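Local atomic coordinates of lysozyme C (Equus asinus, PDB entry 5XUW), a protein that hydrolyses the beta-1,4 linkages between N-acetylmuramic acid and N-acetylglucosamine in bacterial peptidoglycan and carries one bound calcium ion per subunit. Residues 7-12 against 27-32; 33-38 against 108-113; 52-57 against 82-87. One frame throughout, in Å; residues are numbered along the deposited sequence.

Contact 1. Residues 7-12 against 27-32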
loop_
_atom_site.group_PDB
_atom_site.type_symbol
_atom_site.label_atom_id
_atom_site.label_comp_id
_atom_site.label_asym_id
_atom_site.label_seq_id
_atom_site.Cartn_x
_atom_site.Cartn_y
_atom_site.Cartn_z
ATOM N N GLU A 7 2.478 0.511 -14.923
ATOM C CA GLU A 7 1.335 1.388 -14.738
ATOM C C GLU A 7 1.314 1.957 -13.320
ATOM O O GLU A 7 1.133 3.169 -13.129
ATOM C CB GLU A 7 0.039 0.630 -14.983
ATOM C CG GLU A 7 -1.202 1.501 -14.952
ATOM C CD GLU A 7 -2.472 0.689 -15.093
ATOM O OE1 GLU A 7 -2.397 -0.562 -15.098
ATOM O OE2 GLU A 7 -3.536 1.324 -15.189
ATOM N N LEU A 8 1.487 1.081 -12.332
ATOM C CA LEU A 8 1.484 1.526 -10.938
ATOM C C LEU A 8 2.648 2.468 -10.661
ATOM O O LEU A 8 2.466 3.507 -10.038
ATOM C CB LEU A 8 1.488 0.345 -9.965
ATOM C CG LEU A 8 1.390 0.735 -8.483
ATOM C CD1 LEU A 8 0.131 1.550 -8.196
ATOM C CD2 LEU A 8 1.447 -0.495 -7.583
ATOM N N ALA A 9 3.833 2.120 -11.159
ATOM C CA ALA A 9 5.027 2.962 -10.967
ATOM C C ALA A 9 4.796 4.403 -11.445
ATOM O O ALA A 9 5.087 5.371 -10.742
ATOM C CB ALA A 9 6.212 2.351 -11.685
ATOM N N HIS A 10 4.212 4.542 -12.627
ATOM C CA HIS A 10 3.943 5.870 -13.180
ATOM C C HIS A 10 2.847 6.645 -12.442
ATOM O O HIS A 10 2.976 7.853 -12.246
ATOM C CB HIS A 10 3.692 5.771 -14.681
ATOM C CG HIS A 10 4.962 5.626 -15.446
ATOM N ND1 HIS A 10 5.729 6.712 -15.802
ATOM C CD2 HIS A 10 5.662 4.531 -15.815
ATOM C CE1 HIS A 10 6.819 6.293 -16.412
ATOM N NE2 HIS A 10 6.803 4.971 -16.437
ATOM N N LYS A 11 1.799 5.948 -12.017
ATOM C CA LYS A 11 0.762 6.537 -11.168
ATOM C C LYS A 11 1.361 7.060 -9.853
ATOM O O LYS A 11 1.163 8.217 -9.484
ATOM C CB LYS A 11 -0.321 5.496 -10.894
ATOM C CG LYS A 11 -1.441 5.925 -9.956
ATOM C CD LYS A 11 -2.138 7.200 -10.394
ATOM C CE LYS A 11 -3.317 7.505 -9.479
ATOM N NZ LYS A 11 -3.995 8.786 -9.824
ATOM N N LEU A 12 2.096 6.199 -9.158
ATOM C CA LEU A 12 2.733 6.585 -7.898
ATOM C C LEU A 12 3.729 7.725 -8.094
ATOM O O LEU A 12 3.792 8.640 -7.269
ATOM C CB LEU A 12 3.393 5.378 -7.230
ATOM C CG LEU A 12 2.477 4.218 -6.814
ATOM C CD1 LEU A 12 3.254 3.226 -5.968
ATOM C CD2 LEU A 12 1.218 4.659 -6.076
ATOM N N ASN A 27 10.516 0.590 -4.133
ATOM C CA ASN A 27 10.040 0.065 -2.848
ATOM C C ASN A 27 8.523 0.146 -2.675
ATOM O O ASN A 27 7.896 -0.805 -2.213
ATOM C CB ASN A 27 10.773 0.730 -1.678
ATOM C CG ASN A 27 12.011 -0.029 -1.295
ATOM O OD1 ASN A 27 11.918 -1.139 -0.779
ATOM N ND2 ASN A 27 13.181 0.543 -1.570
ATOM N N TRP A 28 7.948 1.279 -3.048
ATOM C CA TRP A 28 6.491 1.463 -3.002
ATOM C C TRP A 28 5.741 0.481 -3.913
ATOM O O TRP A 28 4.723 -0.106 -3.521
ATOM C CB TRP A 28 6.144 2.897 -3.403
ATOM C CG TRP A 28 6.422 3.885 -2.323
ATOM C CD1 TRP A 28 7.412 4.820 -2.279
ATOM C CD2 TRP A 28 5.688 4.018 -1.111
ATOM N NE1 TRP A 28 7.329 5.538 -1.104
ATOM C CE2 TRP A 28 6.279 5.057 -0.371
ATOM C CE3 TRP A 28 4.578 3.358 -0.583
ATOM C CZ2 TRP A 28 5.778 5.467 0.870
ATOM C CZ3 TRP A 28 4.088 3.753 0.644
ATOM C CH2 TRP A 28 4.684 4.801 1.354
ATOM N N VAL A 29 6.240 0.324 -5.142
ATOM C CA VAL A 29 5.631 -0.604 -6.095
ATOM C C VAL A 29 5.796 -2.046 -5.603
ATOM O O VAL A 29 4.860 -2.850 -5.681
ATOM C CB VAL A 29 6.192 -0.417 -7.525
ATOM C CG1 VAL A 29 5.608 -1.440 -8.484
ATOM C CG2 VAL A 29 5.875 0.981 -8.038
ATOM N N CYS A 30 6.974 -2.357 -5.072
ATOM C CA CYS A 30 7.240 -3.686 -4.513
ATOM C C CYS A 30 6.272 -4.028 -3.382
ATOM O O CYS A 30 5.704 -5.127 -3.344
ATOM C CB CYS A 30 8.698 -3.804 -4.053
ATOM S SG CYS A 30 9.241 -5.493 -3.734
ATOM N N MET A 31 6.044 -3.081 -2.476
ATOM C CA MET A 31 5.100 -3.320 -1.381
ATOM C C MET A 31 3.733 -3.674 -1.966
ATOM O O MET A 31 3.108 -4.638 -1.530
ATOM C CB MET A 31 5.035 -2.107 -0.445
ATOM C CG MET A 31 3.994 -2.183 0.667
ATOM S SD MET A 31 2.376 -1.524 0.224
ATOM C CE MET A 31 2.740 0.232 0.188
ATOM N N ALA A 32 3.290 -2.948 -2.988
ATOM C CA ALA A 32 1.992 -3.246 -3.588
ATOM C C ALA A 32 1.955 -4.638 -4.232
ATOM O O ALA A 32 0.960 -5.353 -4.094
ATOM C CB ALA A 32 1.606 -2.179 -4.592
#

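Contact 2. Residues 33-38 against 108-113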
loop_
_atom_site.group_PDB
_atom_site.type_symbol
_atom_site.label_atom_id
_atom_site.label_comp_id
_atom_site.label_asym_id
_atom_site.label_seq_id
_atom_site.Cartn_x
_atom_site.Cartn_y
_atom_site.Cartn_z
ATOM N N GLU A 33 3.033 -5.033 -4.915
ATOM C CA GLU A 33 3.058 -6.343 -5.570
ATOM C C GLU A 33 2.868 -7.454 -4.548
ATOM O O GLU A 33 2.073 -8.367 -4.757
ATOM C CB GLU A 33 4.357 -6.604 -6.348
ATOM C CG GLU A 33 4.253 -7.877 -7.184
ATOM C CD GLU A 33 5.415 -8.145 -8.123
ATOM O OE1 GLU A 33 6.330 -7.315 -8.269
ATOM O OE2 GLU A 33 5.400 -9.241 -8.727
ATOM N N TYR A 34 3.606 -7.386 -3.449
ATOM C CA TYR A 34 3.579 -8.482 -2.487
ATOM C C TYR A 34 2.424 -8.407 -1.485
ATOM O O TYR A 34 2.017 -9.436 -0.959
ATOM C CB TYR A 34 4.966 -8.653 -1.849
ATOM C CG TYR A 34 5.945 -9.132 -2.903
ATOM C CD1 TYR A 34 6.027 -10.490 -3.238
ATOM C CD2 TYR A 34 6.722 -8.237 -3.630
ATOM C CE1 TYR A 34 6.878 -10.938 -4.233
ATOM C CE2 TYR A 34 7.561 -8.676 -4.638
ATOM C CZ TYR A 34 7.644 -10.037 -4.925
ATOM O OH TYR A 34 8.468 -10.476 -5.930
ATOM N N GLU A 35 1.862 -7.215 -1.258
ATOM C CA GLU A 35 0.689 -7.077 -0.390
ATOM C C GLU A 35 -0.601 -7.518 -1.081
ATOM O O GLU A 35 -1.404 -8.224 -0.478
ATOM C CB GLU A 35 0.549 -5.637 0.117
ATOM C CG GLU A 35 1.568 -5.252 1.192
ATOM C CD GLU A 35 1.380 -5.978 2.514
ATOM O OE1 GLU A 35 0.288 -6.532 2.757
ATOM O OE2 GLU A 35 2.337 -5.996 3.314
ATOM N N SER A 36 -0.787 -7.111 -2.333
ATOM C CA SER A 36 -2.061 -7.284 -3.033
ATOM C C SER A 36 -1.992 -7.904 -4.439
ATOM O O SER A 36 -3.035 -8.022 -5.094
ATOM C CB SER A 36 -2.714 -5.908 -3.162
ATOM O OG SER A 36 -1.969 -5.081 -4.050
ATOM N N ASN A 37 -0.792 -8.247 -4.925
ATOM C CA ASN A 37 -0.583 -8.627 -6.330
ATOM C C ASN A 37 -1.143 -7.582 -7.315
ATOM O O ASN A 37 -1.696 -7.931 -8.361
ATOM C CB ASN A 37 -1.158 -10.038 -6.601
ATOM C CG ASN A 37 -0.589 -10.691 -7.871
ATOM O OD1 ASN A 37 -1.223 -11.570 -8.468
ATOM N ND2 ASN A 37 0.581 -10.249 -8.300
ATOM N N PHE A 38 -0.994 -6.301 -6.952
ATOM C CA PHE A 38 -1.443 -5.147 -7.756
ATOM C C PHE A 38 -2.965 -4.994 -7.918
ATOM O O PHE A 38 -3.402 -4.224 -8.770
ATOM C CB PHE A 38 -0.798 -5.141 -9.150
ATOM C CG PHE A 38 0.707 -5.054 -9.141
ATOM C CD1 PHE A 38 1.364 -4.101 -8.363
ATOM C CD2 PHE A 38 1.464 -5.910 -9.927
ATOM C CE1 PHE A 38 2.745 -4.016 -8.362
ATOM C CE2 PHE A 38 2.855 -5.822 -9.933
ATOM C CZ PHE A 38 3.489 -4.865 -9.162
ATOM N N TRP A 108 4.143 -2.837 6.594
ATOM C CA TRP A 108 3.632 -3.790 5.616
ATOM C C TRP A 108 4.458 -5.074 5.692
ATOM O O TRP A 108 5.618 -5.112 5.282
ATOM C CB TRP A 108 3.665 -3.173 4.220
ATOM C CG TRP A 108 2.605 -2.120 3.987
ATOM C CD1 TRP A 108 1.289 -2.338 3.698
ATOM C CD2 TRP A 108 2.781 -0.688 3.994
ATOM N NE1 TRP A 108 0.634 -1.138 3.528
ATOM C CE2 TRP A 108 1.523 -0.110 3.710
ATOM C CE3 TRP A 108 3.871 0.152 4.230
ATOM C CZ2 TRP A 108 1.336 1.277 3.635
ATOM C CZ3 TRP A 108 3.695 1.513 4.157
ATOM C CH2 TRP A 108 2.425 2.073 3.856
ATOM N N LYS A 109 3.856 -6.120 6.238
ATOM C CA LYS A 109 4.581 -7.375 6.469
ATOM C C LYS A 109 5.067 -8.041 5.177
ATOM O O LYS A 109 6.134 -8.654 5.161
ATOM C CB LYS A 109 3.726 -8.344 7.278
ATOM C CG LYS A 109 3.388 -7.828 8.676
ATOM C CD LYS A 109 3.105 -8.978 9.631
ATOM C CE LYS A 109 2.397 -8.511 10.893
ATOM N NZ LYS A 109 2.051 -9.661 11.777
ATOM N N ALA A 110 4.299 -7.922 4.095
ATOM C CA ALA A 110 4.723 -8.512 2.815
ATOM C C ALA A 110 5.924 -7.753 2.222
ATOM O O ALA A 110 6.797 -8.370 1.607
ATOM C CB ALA A 110 3.564 -8.586 1.833
ATOM N N TRP A 111 5.980 -6.437 2.431
ATOM C CA TRP A 111 7.161 -5.658 2.063
ATOM C C TRP A 111 8.378 -6.130 2.862
ATOM O O TRP A 111 9.463 -6.348 2.302
ATOM C CB TRP A 111 6.920 -4.155 2.254
ATOM C CG TRP A 111 8.135 -3.335 1.930
ATOM C CD1 TRP A 111 8.544 -2.906 0.697
ATOM C CD2 TRP A 111 9.111 -2.889 2.855
ATOM N NE1 TRP A 111 9.737 -2.218 0.803
ATOM C CE2 TRP A 111 10.100 -2.185 2.122
ATOM C CE3 TRP A 111 9.250 -3.002 4.244
ATOM C CZ2 TRP A 111 11.208 -1.601 2.737
ATOM C CZ3 TRP A 111 10.353 -2.427 4.845
ATOM C CH2 TRP A 111 11.308 -1.722 4.093
ATOM N N VAL A 112 8.201 -6.314 4.165
ATOM C CA VAL A 112 9.300 -6.819 5.000
ATOM C C VAL A 112 9.815 -8.165 4.470
ATOM O O VAL A 112 11.023 -8.363 4.349
ATOM C CB VAL A 112 8.879 -6.981 6.475
ATOM C CG1 VAL A 112 9.968 -7.687 7.278
ATOM C CG2 VAL A 112 8.553 -5.620 7.084
ATOM N N LYS A 113 8.894 -9.073 4.168
ATOM C CA LYS A 113 9.252 -10.442 3.789
ATOM C C LYS A 113 9.925 -10.534 2.423
ATOM O O LYS A 113 10.853 -11.317 2.255
ATOM C CB LYS A 113 8.016 -11.342 3.824
ATOM C CG LYS A 113 8.279 -12.802 3.472
ATOM C CD LYS A 113 7.064 -13.672 3.739
ATOM C CE LYS A 113 7.401 -15.147 3.574
ATOM N NZ LYS A 113 6.187 -16.010 3.631
#

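Contact 3. Residues 52-57 against 82-87. With CA (calcium ion), chain C.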
loop_
_atom_site.group_PDB
_atom_site.type_symbol
_atom_site.label_atom_id
_atom_site.label_comp_id
_atom_site.label_asym_id
_atom_site.label_seq_id
_atom_site.Cartn_x
_atom_site.Cartn_y
_atom_site.Cartn_z
ATOM N N TYR A 52 -8.928 -6.604 9.518
ATOM C CA TYR A 52 -9.035 -6.894 8.085
ATOM C C TYR A 52 -8.239 -5.882 7.282
ATOM O O TYR A 52 -8.232 -4.707 7.628
ATOM C CB TYR A 52 -10.492 -6.812 7.631
ATOM C CG TYR A 52 -11.427 -7.707 8.393
ATOM N N ASP A 53 -7.605 -6.339 6.197
ATOM C CA ASP A 53 -6.783 -5.487 5.331
ATOM C C ASP A 53 -7.441 -5.271 3.973
ATOM O O ASP A 53 -7.918 -6.218 3.355
ATOM C CB ASP A 53 -5.397 -6.108 5.118
ATOM C CG ASP A 53 -4.624 -6.294 6.413
ATOM O OD1 ASP A 53 -4.745 -5.470 7.328
ATOM O OD2 ASP A 53 -3.865 -7.279 6.515
ATOM N N TYR A 54 -7.425 -4.025 3.506
ATOM C CA TYR A 54 -8.167 -3.609 2.321
ATOM C C TYR A 54 -7.280 -3.023 1.245
ATOM O O TYR A 54 -6.493 -2.117 1.511
ATOM C CB TYR A 54 -9.150 -2.515 2.692
ATOM C CG TYR A 54 -10.378 -2.967 3.439
ATOM C CD1 TYR A 54 -10.365 -3.108 4.828
ATOM C CD2 TYR A 54 -11.580 -3.187 2.763
ATOM C CE1 TYR A 54 -11.509 -3.493 5.522
ATOM C CE2 TYR A 54 -12.730 -3.575 3.445
ATOM C CZ TYR A 54 -12.690 -3.725 4.822
ATOM O OH TYR A 54 -13.833 -4.100 5.494
ATOM N N GLY A 55 -7.448 -3.527 0.025
ATOM C CA GLY A 55 -6.993 -2.838 -1.164
ATOM C C GLY A 55 -5.558 -3.086 -1.558
ATOM O O GLY A 55 -4.902 -3.996 -1.040
ATOM N N LEU A 56 -5.098 -2.251 -2.484
ATOM C CA LEU A 56 -3.763 -2.342 -3.089
ATOM C C LEU A 56 -2.631 -2.342 -2.064
ATOM O O LEU A 56 -1.633 -3.049 -2.241
ATOM C CB LEU A 56 -3.570 -1.167 -4.050
ATOM C CG LEU A 56 -2.319 -1.103 -4.928
ATOM C CD1 LEU A 56 -2.311 -2.243 -5.930
ATOM C CD2 LEU A 56 -2.266 0.219 -5.661
ATOM N N PHE A 57 -2.787 -1.521 -1.018
ATOM C CA PHE A 57 -1.803 -1.419 0.055
ATOM C C PHE A 57 -2.227 -2.120 1.347
ATOM O O PHE A 57 -1.585 -1.933 2.378
ATOM C CB PHE A 57 -1.495 0.045 0.354
ATOM C CG PHE A 57 -1.104 0.856 -0.853
ATOM C CD1 PHE A 57 -0.134 0.399 -1.745
ATOM C CD2 PHE A 57 -1.673 2.111 -1.072
ATOM C CE1 PHE A 57 0.231 1.157 -2.844
ATOM C CE2 PHE A 57 -1.297 2.878 -2.167
ATOM C CZ PHE A 57 -0.339 2.403 -3.050
ATOM N N LYS A 82 -13.755 2.507 0.331
ATOM C CA LYS A 82 -13.104 3.423 -0.608
ATOM C C LYS A 82 -11.675 3.006 -0.964
ATOM O O LYS A 82 -11.038 3.624 -1.818
ATOM C CB LYS A 82 -13.115 4.836 -0.052
ATOM C CG LYS A 82 -14.532 5.348 0.209
ATOM C CD LYS A 82 -14.547 6.554 1.126
ATOM C CE LYS A 82 -14.172 7.817 0.386
ATOM N NZ LYS A 82 -15.286 8.304 -0.473
ATOM N N LEU A 83 -11.173 1.968 -0.301
ATOM C CA LEU A 83 -9.894 1.358 -0.649
ATOM C C LEU A 83 -10.075 0.116 -1.528
ATOM O O LEU A 83 -9.127 -0.640 -1.712
ATOM C CB LEU A 83 -9.144 1.002 0.640
ATOM C CG LEU A 83 -9.007 2.155 1.640
ATOM C CD1 LEU A 83 -8.426 1.661 2.957
ATOM C CD2 LEU A 83 -8.161 3.276 1.050
ATOM N N LEU A 84 -11.283 -0.103 -2.050
ATOM C CA LEU A 84 -11.559 -1.238 -2.927
ATOM C C LEU A 84 -12.003 -0.820 -4.327
ATOM O O LEU A 84 -12.263 -1.683 -5.152
ATOM C CB LEU A 84 -12.606 -2.153 -2.287
ATOM C CG LEU A 84 -12.224 -2.835 -0.971
ATOM C CD1 LEU A 84 -13.413 -3.621 -0.437
ATOM C CD2 LEU A 84 -11.019 -3.747 -1.136
ATOM N N ASP A 85 -12.082 0.479 -4.601
ATOM C CA ASP A 85 -12.490 0.960 -5.933
ATOM C C ASP A 85 -11.265 1.071 -6.844
ATOM O O ASP A 85 -10.150 0.698 -6.449
ATOM C CB ASP A 85 -13.260 2.282 -5.827
ATOM C CG ASP A 85 -12.403 3.417 -5.355
ATOM O OD1 ASP A 85 -11.472 3.151 -4.573
ATOM O OD2 ASP A 85 -12.658 4.580 -5.741
ATOM N N ASP A 86 -11.458 1.559 -8.068
ATOM C CA ASP A 86 -10.371 1.560 -9.053
ATOM C C ASP A 86 -9.359 2.671 -8.803
ATOM O O ASP A 86 -8.189 2.509 -9.153
ATOM C CB ASP A 86 -10.909 1.695 -10.483
ATOM C CG ASP A 86 -11.562 0.428 -10.995
ATOM O OD1 ASP A 86 -11.673 -0.559 -10.241
ATOM O OD2 ASP A 86 -11.943 0.413 -12.183
ATOM N N ASN A 87 -9.809 3.797 -8.243
ATOM C CA ASN A 87 -8.945 4.957 -8.090
ATOM C C ASN A 87 -8.198 4.860 -6.770
ATOM O O ASN A 87 -8.813 4.598 -5.753
ATOM C CB ASN A 87 -9.748 6.245 -8.157
ATOM C CG ASN A 87 -8.854 7.454 -8.318
ATOM O OD1 ASN A 87 -8.422 7.784 -9.427
ATOM N ND2 ASN A 87 -8.553 8.104 -7.221
HETATM CA CA CA C . -9.600 4.144 -3.549
HETATM O O HOH W 1 -6.992 -0.421 -3.576
HETATM O O HOH W 2 -8.971 1.904 -4.179
HETATM O O HOH W 3 -10.985 5.961 -4.144
#

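Contact 1. Residues 7-12 against 27-32
Ala-9 and Val-29 mark the nearest point of the two backbones, where helix 5-14 passes helix 25-36 with the CA atoms of this pair 6.1 Å apart. Measured on the short segments 7-12 and 27-32, the axes come within 9.7 Å, and their N-to-C directions differ by 129°, so the helices run roughly antiparallel but well splayed. Val-29 fits the closest approach: its CG1 is anti to the backbone N (chi1 177°), and the other branch, CG2, lies 3.6 Å from Ala-9 CA. The CB of Ala-9 adds a contact with the same methyl. Towards one end of the interface Leu-8 reaches over with CG anti to its backbone N (chi1 -176°), and its CD2 meets Ala-32 CB at 3.4 Å, closer than usual for two methyl groups; Val-29 CG1 is a more distant neighbour of that same CD2. Towards the other end Leu-12 CD1 touches two partners, 3.9 Å from Trp-28 CB and 4.0 Å from Val-29 CG2. Its side chain lies about at a right angle to that of Trp-28, whose indole turns off to Ala-95 and Val-99 of helix 89-100. Away from the interface, helix 5-14 carries polar residues: Lys-11 forms a salt bridge with Asp-89, and Glu-7 one with Lys-1. The side chains that touch across the interface are apolar and every touching residue is buried, which implies that shape and exclusion of water, not directed bonds, join these two helices in the lysozyme core.

Contact 2. Residues 33-38 against 108-113
Glu-35, near the end of helix 25-36, faces the start of helix 109-114, and its CA lies 5.3 Å from that of Ala-110. From CB, CG stands anti to the carbonyl carbon, and the chain then bends at chi2 (-68°), setting CD against the methyl of Ala-110. CG is about equally far, 3.9 Å, from Ala-110 CB and Trp-108 CD1. CD is nearer the alanine, at 3.5 Å from its CB. At the tip the two oxygens differ: OE1 comes no closer than 4.0 Å to Ala-110 CB, whereas OE2 accepts a hydrogen bond of 2.9 Å from Ala-110 N. That bond is bent, with 144° at the hydrogen, and the donor sits above the carboxylate plane. OE2 also lies at the edge of the Trp-108 indole, 3.2 Å from the CB of that residue, with the carboxylate and ring planes 60° apart. Trp-108 is the N-cap residue of helix 109-114, which puts the acid beside the helix's amino end. The Trp-108 indole is held by a hydrogen bond from NE1 to Phe-57 O and by packing on Met-31. Beside the acid, Tyr-34 CB and Ala-110 CB touch at 3.9 Å, while the tyrosine ring stacks on His-114. Predicted as an active-site residue, Glu-35 has its side chain about 6 Å from that of Asp-53, the other predicted one. A glutamate packed against a tryptophan edge and facing an aspartate across the cleft is the catalytic arrangement of C-type lysozymes, glycosyl hydrolase family 22.

Contact 3. Residues 52-57 against 82-87
The calcium site of this lysozyme, formed by the loop 82-87 and the start of helix 89-100, leans on segment 52-57, which contains strand 53-54, through Leu-83 and Leu-84, which meet Tyr-54 and Gly-55. The backbones are closest at Gly-55 and Leu-83, whose CA atoms are 5.1 Å apart. Here Leu-83 O points at Gly-55 CA from 3.1 Å, a CA-H...O contact bent to 122° at the hydrogen. Gly-55, with positive phi (86°) and no side chain, lets the carbonyl come this close. Water 1 accepts from Leu-56 N at 2.9 Å and lies within hydrogen-bonding distance, 2.8 Å, of Leu-83 O, linking the two backbones. Tyr-54 supplies the apolar part: Leu-84 CD1 sits at the edge of its ring, near the ring plane and 3.7 Å from CD2, and the two side chains meet at a slant. Leu-84 CD2 lies against Gly-55 N, while the CB atoms of Tyr-54 and Leu-83 touch. At the far end of the ring, Tyr-54 OH is hydrogen-bonded to Asp-67 OD2.

On the other side of the loop, calcium is bound by Lys-82 O (2.3 Å) and Asn-87 O, both backbone oxygens, and by Asp-85 OD1 (2.4 Å). Waters 2 and 3 also bind the ion; water 2 donates to Asp-85 O, water 3 to Asp-85 OD2. Asp-90 and Asp-91 complete the shell of seven oxygens. Two backbone carbonyls, three aspartates and two waters are the calcium site characteristic of alpha-lactalbumin and of calcium-binding C-type lysozymes.

The three contacts form a compact set: the centre of contact 1 is about 11 Å from that of contact 2, and the centre of contact 3 is about 14 Å from both. Contacts 1 and 2 share helix 25-36, which packs on helix 5-14 and then brings its later part to helix 109-114. Along the chain contact 1 closes first, while contact 3 falls within the long span that contact 2 joins. Phe-57 of contact 3 packs its ring on Met-31 and Ala-32 of contact 1; Leu-56 O is hydrogen-bonded to Ser-36 OG, joining contact 3 to contact 2. Helical core, predicted catalytic glutamate and calcium loop thus belong to one continuous packed unit.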